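Local coordinates for protein 4-hydroxybutyrate CoA-transferase (Porphyromonas gingivalis, PDB 3EH7) that probably transfers coenzyme A from an acyl-CoA to a carboxylate such as acetate or 4-hydroxybutyrate, at residues I113-L127 and Y144-E158. Numbering follows the deposited sequence.
Sequences IRKDILHIDVAIVQL and YSKPAAESAHLVIGE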
ATOM      1  N   ILE A 113     -16.163  -9.280   4.706  1.00 28.56           N
ATOM      2  CA  ILE A 113     -17.401 -10.024   4.642  1.00 28.92           C
ATOM      3  C   ILE A 113     -17.599 -10.766   5.964  1.00 30.50           C
ATOM      4  O   ILE A 113     -18.666 -10.693   6.551  1.00 30.53           O
ATOM      5  CB  ILE A 113     -17.442 -11.037   3.440  1.00 28.79           C
ATOM      6  CG1 ILE A 113     -17.569 -10.280   2.122  1.00 25.86           C
ATOM      7  CG2 ILE A 113     -18.624 -12.040   3.606  1.00 28.50           C
ATOM      8  CD1 ILE A 113     -17.489 -11.171   0.889  1.00 26.91           C
ATOM      9  N   ARG A 114     -16.565 -11.457   6.440  1.00 31.62           N
ATOM     10  CA  ARG A 114     -16.676 -12.230   7.683  1.00 33.42           C
ATOM     11  C   ARG A 114     -16.915 -11.363   8.903  1.00 34.79           C
ATOM     12  O   ARG A 114     -17.553 -11.817   9.841  1.00 35.39           O
ATOM     13  CB  ARG A 114     -15.442 -13.090   7.947  1.00 33.04           C
ATOM     14  CG  ARG A 114     -15.422 -14.372   7.159  1.00 32.69           C
ATOM     15  CD  ARG A 114     -14.284 -15.252   7.609  1.00 31.40           C
ATOM     16  NE  ARG A 114     -12.994 -14.682   7.240  1.00 30.04           N
ATOM     17  CZ  ARG A 114     -12.391 -14.845   6.052  1.00 29.69           C
ATOM     18  NH1 ARG A 114     -12.953 -15.557   5.063  1.00 27.71           N
ATOM     19  NH2 ARG A 114     -11.210 -14.295   5.846  1.00 28.40           N
ATOM     20  N   LYS A 115     -16.401 -10.138   8.896  1.00 35.84           N
ATOM     21  CA  LYS A 115     -16.632  -9.210   9.995  1.00 36.86           C
ATOM     22  C   LYS A 115     -17.913  -8.378   9.853  1.00 37.36           C
ATOM     23  O   LYS A 115     -18.099  -7.396  10.578  1.00 37.37           O
ATOM     24  CB  LYS A 115     -15.449  -8.276  10.124  1.00 36.98           C
ATOM     25  CG  LYS A 115     -14.202  -8.969  10.583  1.00 39.61           C
ATOM     26  CD  LYS A 115     -12.994  -8.049  10.366  1.00 43.39           C
ATOM     27  CE  LYS A 115     -11.693  -8.734  10.788  1.00 45.32           C
ATOM     28  NZ  LYS A 115     -11.691  -8.942  12.268  1.00 46.11           N
ATOM     29  N   ASP A 116     -18.794  -8.765   8.929  1.00 37.74           N
ATOM     30  CA  ASP A 116     -20.000  -7.999   8.628  1.00 38.07           C
ATOM     31  C   ASP A 116     -19.782  -6.515   8.335  1.00 37.53           C
ATOM     32  O   ASP A 116     -20.733  -5.735   8.341  1.00 38.02           O
ATOM     33  CB  ASP A 116     -21.019  -8.155   9.759  1.00 38.62           C
ATOM     34  CG  ASP A 116     -22.134  -9.113   9.419  1.00 40.41           C
ATOM     35  OD1 ASP A 116     -22.068  -9.835   8.400  1.00 41.34           O
ATOM     36  OD2 ASP A 116     -23.103  -9.145  10.205  1.00 45.58           O
ATOM     37  N   ILE A 117     -18.556  -6.117   8.027  1.00 37.22           N
ATOM     38  CA  ILE A 117     -18.315  -4.761   7.541  1.00 36.90           C
ATOM     39  C   ILE A 117     -18.881  -4.592   6.113  1.00 36.53           C
ATOM     40  O   ILE A 117     -19.400  -3.534   5.782  1.00 36.76           O
ATOM     41  CB  ILE A 117     -16.834  -4.386   7.586  1.00 36.96           C
ATOM     42  CG1 ILE A 117     -16.303  -4.411   9.022  1.00 36.66           C
ATOM     43  CG2 ILE A 117     -16.605  -3.012   6.969  1.00 38.12           C
ATOM     44  CD1 ILE A 117     -14.824  -4.631   9.062  1.00 37.65           C
ATOM     45  N   LEU A 118     -18.783  -5.632   5.283  1.00 35.94           N
ATOM     46  CA  LEU A 118     -19.518  -5.707   4.013  1.00 35.57           C
ATOM     47  C   LEU A 118     -20.476  -6.854   4.159  1.00 35.51           C
ATOM     48  O   LEU A 118     -20.072  -8.019   4.045  1.00 35.58           O
ATOM     49  CB  LEU A 118     -18.567  -5.942   2.827  1.00 36.26           C
ATOM     50  CG  LEU A 118     -19.157  -6.243   1.442  1.00 36.63           C
ATOM     51  CD1 LEU A 118     -19.928  -5.096   0.871  1.00 34.69           C
ATOM     52  CD2 LEU A 118     -18.025  -6.586   0.500  1.00 38.55           C
ATOM     53  N   HIS A 119     -21.737  -6.532   4.446  1.00 34.48           N
ATOM     54  CA  HIS A 119     -22.719  -7.529   4.792  1.00 34.05           C
ATOM     55  C   HIS A 119     -23.364  -8.084   3.533  1.00 33.21           C
ATOM     56  O   HIS A 119     -23.825  -7.328   2.668  1.00 33.21           O
ATOM     57  CB  HIS A 119     -23.789  -6.923   5.718  1.00 34.80           C
ATOM     58  CG  HIS A 119     -24.915  -7.854   6.038  1.00 35.84           C
ATOM     59  ND1 HIS A 119     -24.866  -8.753   7.084  1.00 39.82           N
ATOM     60  CD2 HIS A 119     -26.116  -8.046   5.436  1.00 38.91           C
ATOM     61  CE1 HIS A 119     -25.989  -9.455   7.114  1.00 39.23           C
ATOM     62  NE2 HIS A 119     -26.765  -9.044   6.126  1.00 38.03           N
ATOM     63  N   ILE A 120     -23.437  -9.407   3.457  1.00 31.78           N
ATOM     64  CA  ILE A 120     -24.053 -10.081   2.336  1.00 30.56           C
ATOM     65  C   ILE A 120     -25.223 -10.910   2.861  1.00 29.80           C
ATOM     66  O   ILE A 120     -25.036 -11.840   3.649  1.00 29.86           O
ATOM     67  CB  ILE A 120     -23.038 -10.976   1.620  1.00 30.71           C
ATOM     68  CG1 ILE A 120     -22.082 -10.104   0.814  1.00 30.87           C
ATOM     69  CG2 ILE A 120     -23.753 -11.988   0.732  1.00 29.77           C
ATOM     70  CD1 ILE A 120     -20.807 -10.782   0.516  1.00 33.28           C
ATOM     71  N   ASP A 121     -26.428 -10.590   2.412  1.00 27.37           N
ATOM     72  CA  ASP A 121     -27.569 -11.311   2.880  1.00 27.14           C
ATOM     73  C   ASP A 121     -27.749 -12.626   2.120  1.00 26.93           C
ATOM     74  O   ASP A 121     -28.226 -13.610   2.693  1.00 26.92           O
ATOM     75  CB  ASP A 121     -28.814 -10.451   2.721  1.00 27.63           C
ATOM     76  CG  ASP A 121     -28.749  -9.161   3.541  1.00 27.47           C
ATOM     77  OD1 ASP A 121     -29.080  -9.202   4.738  1.00 31.98           O
ATOM     78  OD2 ASP A 121     -28.367  -8.118   2.984  1.00 27.39           O
ATOM     79  N   VAL A 122     -27.405 -12.622   0.832  1.00 25.92           N
ATOM     80  CA  VAL A 122     -27.635 -13.745  -0.061  1.00 25.60           C
ATOM     81  C   VAL A 122     -26.406 -13.955  -0.945  1.00 24.89           C
ATOM     82  O   VAL A 122     -25.863 -12.993  -1.490  1.00 26.23           O
ATOM     83  CB  VAL A 122     -28.862 -13.511  -0.928  1.00 25.47           C
ATOM     84  CG1 VAL A 122     -29.105 -14.697  -1.860  1.00 26.05           C
ATOM     85  CG2 VAL A 122     -30.070 -13.302  -0.057  1.00 25.18           C
ATOM     86  N   ALA A 123     -25.945 -15.201  -1.036  1.00 23.90           N
ATOM     87  CA  ALA A 123     -24.867 -15.582  -1.944  1.00 23.29           C
ATOM     88  C   ALA A 123     -25.483 -16.516  -2.967  1.00 22.98           C
ATOM     89  O   ALA A 123     -26.064 -17.547  -2.601  1.00 22.95           O
ATOM     90  CB  ALA A 123     -23.735 -16.300  -1.198  1.00 22.62           C
ATOM     91  N   ILE A 124     -25.402 -16.147  -4.240  1.00 22.36           N
ATOM     92  CA  ILE A 124     -25.801 -17.058  -5.306  1.00 22.01           C
ATOM     93  C   ILE A 124     -24.497 -17.487  -5.972  1.00 21.13           C
ATOM     94  O   ILE A 124     -23.870 -16.696  -6.687  1.00 21.23           O
ATOM     95  CB  ILE A 124     -26.771 -16.439  -6.315  1.00 21.56           C
ATOM     96  CG1 ILE A 124     -27.914 -15.717  -5.620  1.00 21.77           C
ATOM     97  CG2 ILE A 124     -27.399 -17.527  -7.168  1.00 22.58           C
ATOM     98  CD1 ILE A 124     -28.942 -15.119  -6.589  1.00 19.13           C
ATOM     99  N   VAL A 125     -24.087 -18.727  -5.710  1.00 19.84           N
ATOM    100  CA  VAL A 125     -22.855 -19.224  -6.263  1.00 19.22           C
ATOM    101  C   VAL A 125     -23.079 -20.381  -7.239  1.00 19.05           C
ATOM    102  O   VAL A 125     -23.858 -21.290  -6.967  1.00 19.58           O
ATOM    103  CB  VAL A 125     -21.832 -19.583  -5.149  1.00 19.73           C
ATOM    104  CG1 VAL A 125     -21.396 -18.295  -4.442  1.00 16.94           C
ATOM    105  CG2 VAL A 125     -22.377 -20.637  -4.170  1.00 17.20           C
ATOM    106  N   GLN A 126     -22.366 -20.333  -8.363  1.00 18.55           N
ATOM    107  CA  GLN A 126     -22.323 -21.444  -9.285  1.00 18.98           C
ATOM    108  C   GLN A 126     -21.284 -22.499  -8.843  1.00 18.89           C
ATOM    109  O   GLN A 126     -20.170 -22.167  -8.457  1.00 18.85           O
ATOM    110  CB  GLN A 126     -22.074 -20.972 -10.710  1.00 18.60           C
ATOM    111  CG  GLN A 126     -22.272 -22.090 -11.688  1.00 18.73           C
ATOM    112  CD  GLN A 126     -21.896 -21.766 -13.104  1.00 19.29           C
ATOM    113  OE1 GLN A 126     -21.874 -22.665 -13.937  1.00 20.51           O
ATOM    114  NE2 GLN A 126     -21.623 -20.489 -13.403  1.00 17.62           N
ATOM    115  N   LEU A 127     -21.690 -23.767  -8.896  1.00 19.77           N
ATOM    116  CA  LEU A 127     -20.881 -24.874  -8.398  1.00 19.68           C
ATOM    117  C   LEU A 127     -20.846 -26.048  -9.364  1.00 19.74           C
ATOM    118  O   LEU A 127     -21.735 -26.222 -10.204  1.00 19.71           O
ATOM    119  CB  LEU A 127     -21.428 -25.356  -7.052  1.00 20.19           C
ATOM    120  CG  LEU A 127     -21.627 -24.360  -5.899  1.00 19.78           C
ATOM    121  CD1 LEU A 127     -22.548 -24.991  -4.835  1.00 18.83           C
ATOM    122  CD2 LEU A 127     -20.295 -23.906  -5.275  1.00 16.86           C
ATOM    123  N   TYR A 144     -13.930 -14.040  -3.956  1.00 20.10           N
ATOM    124  CA  TYR A 144     -14.745 -13.720  -2.800  1.00 20.28           C
ATOM    125  C   TYR A 144     -16.030 -14.547  -2.803  1.00 19.78           C
ATOM    126  O   TYR A 144     -16.812 -14.472  -1.866  1.00 19.06           O
ATOM    127  CB  TYR A 144     -15.116 -12.229  -2.785  1.00 20.93           C
ATOM    128  CG  TYR A 144     -16.059 -11.854  -3.916  1.00 22.07           C
ATOM    129  CD1 TYR A 144     -17.439 -11.940  -3.766  1.00 24.94           C
ATOM    130  CD2 TYR A 144     -15.563 -11.490  -5.159  1.00 23.64           C
ATOM    131  CE1 TYR A 144     -18.283 -11.621  -4.808  1.00 24.52           C
ATOM    132  CE2 TYR A 144     -16.397 -11.177  -6.205  1.00 22.21           C
ATOM    133  CZ  TYR A 144     -17.755 -11.239  -6.028  1.00 25.44           C
ATOM    134  OH  TYR A 144     -18.575 -10.928  -7.088  1.00 26.64           O
ATOM    135  N   SER A 145     -16.277 -15.274  -3.895  1.00 20.41           N
ATOM    136  CA  SER A 145     -17.508 -16.041  -4.066  1.00 19.82           C
ATOM    137  C   SER A 145     -17.616 -17.099  -2.985  1.00 20.73           C
ATOM    138  O   SER A 145     -18.681 -17.275  -2.374  1.00 22.39           O
ATOM    139  CB  SER A 145     -17.551 -16.695  -5.458  1.00 20.58           C
ATOM    140  OG  SER A 145     -17.414 -15.747  -6.511  1.00 18.97           O
ATOM    141  N   LYS A 146     -16.514 -17.802  -2.727  1.00 20.55           N
ATOM    142  CA  LYS A 146     -16.483 -18.818  -1.678  1.00 20.11           C
ATOM    143  C   LYS A 146     -16.662 -18.210  -0.287  1.00 20.27           C
ATOM    144  O   LYS A 146     -17.545 -18.656   0.448  1.00 19.14           O
ATOM    145  CB  LYS A 146     -15.215 -19.664  -1.775  1.00 20.17           C
ATOM    146  CG  LYS A 146     -14.898 -20.560  -0.575  1.00 19.67           C
ATOM    147  CD  LYS A 146     -13.834 -21.584  -0.979  1.00 20.85           C
ATOM    148  CE  LYS A 146     -13.586 -22.625   0.049  1.00 25.48           C
ATOM    149  NZ  LYS A 146     -12.928 -22.053   1.162  1.00 28.37           N
ATOM    150  N   PRO A 147     -15.844 -17.192   0.066  1.00 21.26           N
ATOM    151  CA  PRO A 147     -16.079 -16.476   1.315  1.00 21.73           C
ATOM    152  C   PRO A 147     -17.517 -15.967   1.462  1.00 22.07           C
ATOM    153  O   PRO A 147     -18.068 -16.070   2.542  1.00 22.08           O
ATOM    154  CB  PRO A 147     -15.102 -15.318   1.245  1.00 21.71           C
ATOM    155  CG  PRO A 147     -13.972 -15.823   0.420  1.00 21.83           C
ATOM    156  CD  PRO A 147     -14.524 -16.843  -0.509  1.00 21.17           C
ATOM    157  N   ALA A 148     -18.130 -15.474   0.385  1.00 22.32           N
ATOM    158  CA  ALA A 148     -19.523 -15.023   0.472  1.00 22.37           C
ATOM    159  C   ALA A 148     -20.457 -16.182   0.839  1.00 21.58           C
ATOM    160  O   ALA A 148     -21.295 -16.051   1.732  1.00 21.89           O
ATOM    161  CB  ALA A 148     -19.972 -14.352  -0.831  1.00 21.41           C
ATOM    162  N   ALA A 149     -20.314 -17.304   0.153  1.00 21.59           N
ATOM    163  CA  ALA A 149     -21.125 -18.486   0.424  1.00 21.20           C
ATOM    164  C   ALA A 149     -20.928 -18.958   1.873  1.00 22.57           C
ATOM    165  O   ALA A 149     -21.852 -19.464   2.486  1.00 22.26           O
ATOM    166  CB  ALA A 149     -20.793 -19.612  -0.536  1.00 20.13           C
ATOM    167  N   GLU A 150     -19.736 -18.782   2.423  1.00 22.50           N
ATOM    168  CA  GLU A 150     -19.487 -19.281   3.759  1.00 23.84           C
ATOM    169  C   GLU A 150     -20.010 -18.360   4.826  1.00 24.00           C
ATOM    170  O   GLU A 150     -20.050 -18.745   5.973  1.00 23.10           O
ATOM    171  CB  GLU A 150     -17.989 -19.507   3.981  1.00 24.19           C
ATOM    172  CG  GLU A 150     -17.437 -20.657   3.153  1.00 25.36           C
ATOM    173  CD  GLU A 150     -15.920 -20.686   3.119  1.00 29.38           C
ATOM    174  OE1 GLU A 150     -15.253 -19.657   3.463  1.00 33.56           O
ATOM    175  OE2 GLU A 150     -15.401 -21.735   2.718  1.00 27.63           O
ATOM    176  N   SER A 151     -20.361 -17.129   4.455  1.00 25.10           N
ATOM    177  CA  SER A 151     -20.856 -16.162   5.408  1.00 25.97           C
ATOM    178  C   SER A 151     -22.314 -15.728   5.261  1.00 25.94           C
ATOM    179  O   SER A 151     -22.869 -15.228   6.208  1.00 26.15           O
ATOM    180  CB  SER A 151     -19.979 -14.910   5.371  1.00 26.14           C
ATOM    181  OG  SER A 151     -18.827 -15.138   6.145  1.00 29.23           O
ATOM    182  N   ALA A 152     -22.916 -15.874   4.087  1.00 26.47           N
ATOM    183  CA  ALA A 152     -24.241 -15.289   3.828  1.00 26.30           C
ATOM    184  C   ALA A 152     -25.324 -15.999   4.604  1.00 26.11           C
ATOM    185  O   ALA A 152     -25.285 -17.206   4.789  1.00 25.53           O
ATOM    186  CB  ALA A 152     -24.572 -15.307   2.357  1.00 25.92           C
ATOM    187  N   HIS A 153     -26.322 -15.215   4.991  1.00 26.82           N
ATOM    188  CA  HIS A 153     -27.507 -15.674   5.709  1.00 27.13           C
ATOM    189  C   HIS A 153     -28.237 -16.749   4.900  1.00 26.51           C
ATOM    190  O   HIS A 153     -28.744 -17.742   5.453  1.00 27.65           O
ATOM    191  CB  HIS A 153     -28.410 -14.453   5.903  1.00 28.27           C
ATOM    192  CG  HIS A 153     -29.239 -14.483   7.145  1.00 31.69           C
ATOM    193  ND1 HIS A 153     -28.689 -14.436   8.410  1.00 36.43           N
ATOM    194  CD2 HIS A 153     -30.585 -14.484   7.319  1.00 36.42           C
ATOM    195  CE1 HIS A 153     -29.658 -14.452   9.313  1.00 36.57           C
ATOM    196  NE2 HIS A 153     -30.818 -14.484   8.677  1.00 37.16           N
ATOM    197  N   LEU A 154     -28.300 -16.539   3.587  1.00 25.43           N
ATOM    198  CA  LEU A 154     -28.982 -17.442   2.640  1.00 24.46           C
ATOM    199  C   LEU A 154     -28.042 -17.741   1.482  1.00 22.92           C
ATOM    200  O   LEU A 154     -27.430 -16.828   0.927  1.00 23.35           O
ATOM    201  CB  LEU A 154     -30.279 -16.803   2.104  1.00 24.84           C
ATOM    202  CG  LEU A 154     -31.157 -17.587   1.111  1.00 25.73           C
ATOM    203  CD1 LEU A 154     -31.953 -18.716   1.773  1.00 27.62           C
ATOM    204  CD2 LEU A 154     -32.128 -16.642   0.403  1.00 28.35           C
ATOM    205  N   VAL A 155     -27.924 -19.018   1.146  1.00 21.69           N
ATOM    206  CA  VAL A 155     -27.027 -19.469   0.131  1.00 21.34           C
ATOM    207  C   VAL A 155     -27.812 -20.273  -0.890  1.00 20.72           C
ATOM    208  O   VAL A 155     -28.493 -21.270  -0.555  1.00 20.87           O
ATOM    209  CB  VAL A 155     -25.866 -20.327   0.720  1.00 22.13           C
ATOM    210  CG1 VAL A 155     -24.904 -20.761  -0.396  1.00 21.84           C
ATOM    211  CG2 VAL A 155     -25.108 -19.541   1.799  1.00 22.18           C
ATOM    212  N   ILE A 156     -27.741 -19.804  -2.133  1.00 19.58           N
ATOM    213  CA  ILE A 156     -28.285 -20.513  -3.291  1.00 19.21           C
ATOM    214  C   ILE A 156     -27.105 -21.036  -4.101  1.00 19.20           C
ATOM    215  O   ILE A 156     -26.233 -20.247  -4.522  1.00 19.63           O
ATOM    216  CB  ILE A 156     -29.120 -19.596  -4.201  1.00 19.05           C
ATOM    217  CG1 ILE A 156     -30.261 -18.981  -3.408  1.00 18.68           C
ATOM    218  CG2 ILE A 156     -29.622 -20.364  -5.421  1.00 17.68           C
ATOM    219  CD1 ILE A 156     -30.866 -17.754  -4.076  1.00 19.12           C
ATOM    220  N   GLY A 157     -27.069 -22.351  -4.284  1.00 18.71           N
ATOM    221  CA  GLY A 157     -26.047 -22.998  -5.081  1.00 18.74           C
ATOM    222  C   GLY A 157     -26.619 -23.387  -6.426  1.00 19.07           C
ATOM    223  O   GLY A 157     -27.570 -24.161  -6.496  1.00 18.00           O
ATOM    224  N   GLU A 158     -26.028 -22.859  -7.493  1.00 19.03           N
ATOM    225  CA  GLU A 158     -26.452 -23.203  -8.851  1.00 19.59           C
ATOM    226  C   GLU A 158     -25.520 -24.281  -9.368  1.00 19.30           C
ATOM    227  O   GLU A 158     -24.391 -23.980  -9.765  1.00 20.13           O
ATOM    228  CB  GLU A 158     -26.413 -21.969  -9.762  1.00 19.93           C
ATOM    229  CG  GLU A 158     -26.942 -22.218 -11.162  1.00 22.04           C
ATOM    230  CD  GLU A 158     -27.260 -20.939 -11.924  1.00 24.69           C
ATOM    231  OE1 GLU A 158     -28.051 -20.120 -11.417  1.00 25.08           O
ATOM    232  OE2 GLU A 158     -26.717 -20.757 -13.033  1.00 26.20           O
TER
HETATM  233  O   HOH W   1     -15.151 -17.708   5.187  1.00 30.47           O
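Ala-123 and Val-125 point from strand 122-127 to the face covered by helix 145-151, which runs back across it at 132° between N-to-C directions. Ala-123 CB lies 3.8 Å from both Ala-149 CA and Ala-152 CB, so the helix comes close over this small residue. Val-125 divides its methyls between Ser-145 and Ala-149, one helical turn apart: CG1, anti to its own carbonyl carbon (chi1 -67°), reaches Ser-145 O at 3.6 Å, while CG2 meets Ala-149 CB at 4.1 Å. Ile-120 meets Ala-148 and Ala-152, CD1 approaching Ala-148 CB and CG2 Ala-152 CB, and Ile-113 CG2 presses on Ser-151 CB at 3.6 Å. Farther out, where Arg-114 and Glu-150 are exposed, a water accepts from Arg-114 NH1 and donates to Glu-150 OE1; Arg-114 also forms a salt bridge with Asp-296.

Strands 122-127 and 154-158 pair in parallel through six backbone hydrogen bonds, among them Glu-158 N to Val-125 O at 2.7 Å. On the other face, Val-122 lies alongside Leu-154, and Ile-124 alongside Ile-156, whose CD1 is 3.9 Å from Ile-124 CG1. This strand-helix-strand connection is a beta-alpha-beta crossover within a six-stranded parallel sheet: strand 30-33 borders 122-127, strand 179-183 flanks 154-160 on the opposite side, and helix 109-114 packs against Tyr-144 and Pro-147.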